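Local coordinates for tailspike protein (Siphovirus 9NA, PDB 3RIQ), which probably recognises Salmonella lipopolysaccharide as the phage's receptor-binding tailspike and cleaves its O-antigen chains as an endorhamnosidase, at residues T450-Q462 and I472-V484. Sequence-based numbering, arbitrary orientation.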
loop_
_atom_site.group_PDB
_atom_site.type_symbol
_atom_site.label_atom_id
_atom_site.label_comp_id
_atom_site.label_asym_id
_atom_site.label_seq_id
_atom_site.Cartn_x
_atom_site.Cartn_y
_atom_site.Cartn_z
ATOM N N THR A 450 27.790 -23.642 4.990
ATOM C CA THR A 450 28.395 -23.785 3.661
ATOM C C THR A 450 28.591 -22.423 3.004
ATOM O O THR A 450 27.816 -21.480 3.270
ATOM C CB THR A 450 27.538 -24.712 2.713
ATOM O OG1 THR A 450 26.220 -24.167 2.542
ATOM C CG2 THR A 450 27.425 -26.133 3.276
ATOM N N ILE A 451 29.600 -22.322 2.144
ATOM C CA ILE A 451 29.822 -21.176 1.272
ATOM C C ILE A 451 29.322 -21.511 -0.148
ATOM O O ILE A 451 28.710 -20.677 -0.811
ATOM C CB ILE A 451 31.360 -20.823 1.183
ATOM C CG1 ILE A 451 31.912 -20.382 2.543
ATOM C CG2 ILE A 451 31.639 -19.771 0.107
ATOM C CD1 ILE A 451 31.125 -19.301 3.209
ATOM N N ASN A 452 29.619 -22.728 -0.616
ATOM C CA ASN A 452 29.345 -23.145 -1.986
ATOM C C ASN A 452 28.097 -24.014 -2.094
ATOM O O ASN A 452 27.736 -24.711 -1.136
ATOM C CB ASN A 452 30.553 -23.933 -2.540
ATOM C CG ASN A 452 31.836 -23.136 -2.492
ATOM O OD1 ASN A 452 32.795 -23.511 -1.781
ATOM N ND2 ASN A 452 31.862 -22.015 -3.210
ATOM N N PRO A 453 27.428 -23.976 -3.259
ATOM C CA PRO A 453 26.203 -24.762 -3.442
ATOM C C PRO A 453 26.476 -26.265 -3.533
ATOM O O PRO A 453 27.526 -26.665 -4.009
ATOM C CB PRO A 453 25.612 -24.198 -4.761
ATOM C CG PRO A 453 26.801 -23.644 -5.517
ATOM C CD PRO A 453 27.688 -23.073 -4.407
ATOM N N SER A 454 25.522 -27.080 -3.081
ATOM C CA SER A 454 25.650 -28.532 -3.184
ATOM C C SER A 454 25.247 -29.035 -4.581
ATOM O O SER A 454 25.599 -30.145 -4.974
ATOM C CB SER A 454 24.797 -29.217 -2.103
ATOM O OG SER A 454 25.408 -29.092 -0.806
ATOM N N LEU A 455 24.539 -28.209 -5.348
ATOM C CA LEU A 455 24.076 -28.589 -6.691
ATOM C C LEU A 455 24.121 -27.368 -7.583
ATOM O O LEU A 455 23.654 -26.303 -7.165
ATOM C CB LEU A 455 22.640 -29.134 -6.617
ATOM C CG LEU A 455 21.930 -29.619 -7.893
ATOM C CD1 LEU A 455 20.824 -30.610 -7.516
ATOM C CD2 LEU A 455 21.363 -28.457 -8.744
ATOM N N VAL A 456 24.678 -27.502 -8.784
ATOM C CA VAL A 456 24.562 -26.459 -9.801
ATOM C C VAL A 456 24.130 -27.081 -11.123
ATOM O O VAL A 456 24.776 -28.030 -11.618
ATOM C CB VAL A 456 25.904 -25.714 -10.028
ATOM C CG1 VAL A 456 25.711 -24.656 -11.095
ATOM C CG2 VAL A 456 26.432 -25.100 -8.716
ATOM N N LEU A 457 23.011 -26.600 -11.659
ATOM C CA LEU A 457 22.507 -26.968 -12.981
ATOM C C LEU A 457 22.720 -25.764 -13.920
ATOM O O LEU A 457 22.237 -24.677 -13.625
ATOM C CB LEU A 457 21.009 -27.288 -12.887
ATOM C CG LEU A 457 20.231 -27.630 -14.173
ATOM C CD1 LEU A 457 20.676 -29.008 -14.746
ATOM C CD2 LEU A 457 18.714 -27.585 -13.941
ATOM N N THR A 458 23.429 -25.960 -15.028
ATOM C CA THR A 458 23.834 -24.847 -15.892
ATOM C C THR A 458 23.256 -25.008 -17.294
ATOM O O THR A 458 23.302 -26.115 -17.870
ATOM C CB THR A 458 25.381 -24.800 -16.019
ATOM O OG1 THR A 458 25.966 -24.745 -14.706
ATOM C CG2 THR A 458 25.829 -23.594 -16.843
ATOM N N ALA A 459 22.710 -23.919 -17.821
ATOM C CA ALA A 459 22.321 -23.798 -19.232
ATOM C C ALA A 459 23.355 -22.885 -19.856
ATOM O O ALA A 459 23.435 -21.716 -19.471
ATOM C CB ALA A 459 20.967 -23.127 -19.318
ATOM N N ASP A 460 24.146 -23.392 -20.808
ATOM C CA ASP A 460 25.225 -22.578 -21.364
ATOM C C ASP A 460 25.019 -22.415 -22.859
ATOM O O ASP A 460 25.211 -23.379 -23.616
ATOM C CB ASP A 460 26.578 -23.246 -21.049
ATOM C CG ASP A 460 27.775 -22.435 -21.537
ATOM O OD1 ASP A 460 28.858 -22.587 -20.926
ATOM O OD2 ASP A 460 27.651 -21.659 -22.512
ATOM N N CYS A 461 24.641 -21.211 -23.294
ATOM C CA CYS A 461 24.346 -20.969 -24.706
ATOM C C CYS A 461 25.621 -20.723 -25.483
ATOM O O CYS A 461 26.361 -19.785 -25.194
ATOM C CB CYS A 461 23.411 -19.768 -24.863
ATOM S SG CYS A 461 23.035 -19.405 -26.618
ATOM N N GLN A 462 25.878 -21.615 -26.442
ATOM C CA GLN A 462 27.067 -21.563 -27.281
ATOM C C GLN A 462 26.851 -20.849 -28.604
ATOM O O GLN A 462 27.810 -20.267 -29.160
ATOM C CB GLN A 462 27.595 -22.990 -27.531
ATOM C CG GLN A 462 28.154 -23.630 -26.293
ATOM C CD GLN A 462 29.401 -22.920 -25.812
ATOM O OE1 GLN A 462 30.427 -22.938 -26.486
ATOM N NE2 GLN A 462 29.308 -22.261 -24.657
ATOM N N ILE A 472 24.993 -26.209 -24.191
ATOM C CA ILE A 472 25.456 -27.336 -23.392
ATOM C C ILE A 472 24.700 -27.288 -22.060
ATOM O O ILE A 472 24.509 -26.201 -21.494
ATOM C CB ILE A 472 26.981 -27.263 -23.139
ATOM C CG1 ILE A 472 27.751 -27.186 -24.461
ATOM C CG2 ILE A 472 27.442 -28.482 -22.358
ATOM C CD1 ILE A 472 29.247 -26.847 -24.258
ATOM N N VAL A 473 24.198 -28.444 -21.600
ATOM C CA VAL A 473 23.556 -28.542 -20.273
ATOM C C VAL A 473 24.529 -29.260 -19.330
ATOM O O VAL A 473 25.183 -30.236 -19.736
ATOM C CB VAL A 473 22.230 -29.292 -20.430
ATOM C CG1 VAL A 473 21.634 -29.771 -19.061
ATOM C CG2 VAL A 473 21.234 -28.407 -21.199
ATOM N N LYS A 474 24.636 -28.803 -18.093
ATOM C CA LYS A 474 25.582 -29.364 -17.138
ATOM C C LYS A 474 24.904 -29.524 -15.797
ATOM O O LYS A 474 24.020 -28.710 -15.440
ATOM C CB LYS A 474 26.805 -28.460 -16.951
ATOM C CG LYS A 474 27.449 -28.002 -18.230
ATOM C CD LYS A 474 28.451 -26.895 -17.936
ATOM C CE LYS A 474 29.048 -26.396 -19.227
ATOM N NZ LYS A 474 30.022 -25.271 -19.045
ATOM N N LEU A 475 25.331 -30.520 -15.025
ATOM C CA LEU A 475 24.824 -30.719 -13.664
ATOM C C LEU A 475 25.942 -31.313 -12.825
ATOM O O LEU A 475 26.565 -32.303 -13.251
ATOM C CB LEU A 475 23.599 -31.652 -13.663
ATOM C CG LEU A 475 22.987 -32.042 -12.305
ATOM C CD1 LEU A 475 22.493 -30.798 -11.527
ATOM C CD2 LEU A 475 21.844 -33.096 -12.458
ATOM N N SER A 476 26.237 -30.717 -11.664
ATOM C CA SER A 476 27.390 -31.179 -10.870
ATOM C C SER A 476 27.139 -31.114 -9.367
ATOM O O SER A 476 26.347 -30.275 -8.884
ATOM C CB SER A 476 28.675 -30.372 -11.208
ATOM O OG SER A 476 28.502 -29.003 -10.793
ATOM N N ALA A 477 27.788 -32.029 -8.661
ATOM C CA ALA A 477 27.865 -32.041 -7.201
ATOM C C ALA A 477 29.152 -31.330 -6.748
ATOM O O ALA A 477 29.807 -30.659 -7.550
ATOM C CB ALA A 477 27.845 -33.502 -6.671
ATOM N N ILE A 478 29.490 -31.467 -5.470
ATOM C CA ILE A 478 30.693 -30.839 -4.924
ATOM C C ILE A 478 31.391 -31.860 -4.004
ATOM O O ILE A 478 30.739 -32.716 -3.393
ATOM C CB ILE A 478 30.339 -29.484 -4.178
ATOM C CG1 ILE A 478 31.595 -28.604 -3.965
ATOM C CG2 ILE A 478 29.554 -29.738 -2.870
ATOM C CD1 ILE A 478 31.294 -27.121 -3.565
ATOM N N GLN A 479 32.714 -31.741 -3.916
ATOM C CA GLN A 479 33.534 -32.596 -3.034
ATOM C C GLN A 479 34.816 -31.836 -2.656
ATOM O O GLN A 479 35.492 -31.314 -3.534
ATOM C CB GLN A 479 33.910 -33.917 -3.752
ATOM C CG GLN A 479 34.645 -34.918 -2.864
ATOM C CD GLN A 479 33.779 -35.493 -1.766
ATOM O OE1 GLN A 479 32.610 -35.805 -1.986
ATOM N NE2 GLN A 479 34.354 -35.626 -0.558
ATOM N N ASP A 480 35.121 -31.748 -1.353
ATOM C CA ASP A 480 36.280 -30.963 -0.888
ATOM C C ASP A 480 36.230 -29.544 -1.445
ATOM O O ASP A 480 37.264 -28.946 -1.741
ATOM C CB ASP A 480 37.621 -31.645 -1.249
ATOM C CG ASP A 480 37.719 -33.055 -0.724
ATOM O OD1 ASP A 480 37.107 -33.388 0.330
ATOM O OD2 ASP A 480 38.405 -33.850 -1.384
ATOM N N GLY A 481 35.020 -28.990 -1.550
ATOM C CA GLY A 481 34.870 -27.601 -1.956
ATOM C C GLY A 481 34.993 -27.328 -3.445
ATOM O O GLY A 481 34.887 -26.178 -3.868
ATOM N N ALA A 482 35.231 -28.379 -4.237
ATOM C CA ALA A 482 35.366 -28.258 -5.684
ATOM C C ALA A 482 34.237 -28.982 -6.424
ATOM O O ALA A 482 33.767 -30.040 -5.977
ATOM C CB ALA A 482 36.725 -28.781 -6.142
ATOM N N ARG A 483 33.782 -28.415 -7.541
ATOM C CA ARG A 483 32.703 -29.094 -8.273
ATOM C C ARG A 483 33.190 -30.413 -8.872
ATOM O O ARG A 483 34.323 -30.498 -9.389
ATOM C CB ARG A 483 32.063 -28.188 -9.324
ATOM C CG ARG A 483 31.573 -26.858 -8.720
ATOM C CD ARG A 483 30.143 -26.512 -9.063
ATOM N NE ARG A 483 29.167 -27.461 -8.549
ATOM C CZ ARG A 483 28.645 -27.419 -7.325
ATOM N NH1 ARG A 483 29.063 -26.503 -6.447
ATOM N NH2 ARG A 483 27.707 -28.303 -6.978
ATOM N N VAL A 484 32.341 -31.442 -8.795
ATOM C CA VAL A 484 32.736 -32.796 -9.232
ATOM C C VAL A 484 31.542 -33.551 -9.823
ATOM O O VAL A 484 30.400 -33.120 -9.692
ATOM C CB VAL A 484 33.287 -33.672 -8.058
ATOM C CG1 VAL A 484 34.555 -33.097 -7.450
ATOM C CG2 VAL A 484 32.231 -33.915 -7.011
HETATM O O HOH W 1 28.996 -23.012 -18.329
#
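Val-456, Thr-458 and Asp-460 pair with Ser-476, Lys-474 and Ile-472 as the hydrogen-bonded positions of an antiparallel hairpin, each exchanging two backbone bonds. On the face carrying these side chains, Lys-474, extended beyond CG, is long enough to bring NZ to 3.5 Å from Asp-460 OD1, a long salt bridge whose direct hydrogen bond is weak; a water 2.6 Å from both Lys-474 NZ and Asp-460 OD1 also bridges them. Gln-462 bends back so that NE2 meets Asp-460 OD2 at 2.8 Å from above the carboxylate plane. At the other end Arg-483 crosses over from the next strand, its several donors serving two residues at once. NE bonds Ser-476 OG (2.8 Å) and NH2 bonds Ser-476 O, while NH1 points almost straight (164°) at Pro-453 O, 2.9 Å away in the guanidinium plane. These bonds fix the group's rotation, and Val-456 CG2 lies over one face, 3.5 Å from Arg-483 CZ. The opposite face of the sheet is apolar: Leu-455 CD2 meets Leu-475 CD1 at 3.8 Å, and Leu-457, Ala-459 and Val-473 suit burial against Leu-455, Met-443 and Ser-454 of the third subunit. Ser-471 of the second subunit bonds Ser-454 O and Ile-478 N. The hairpin occupies the middle of a five-stranded antiparallel sheet, between strand 438-444, where Ser-454 and Leu-455 both face Met-443 in a classic bulge, and strand 482-489.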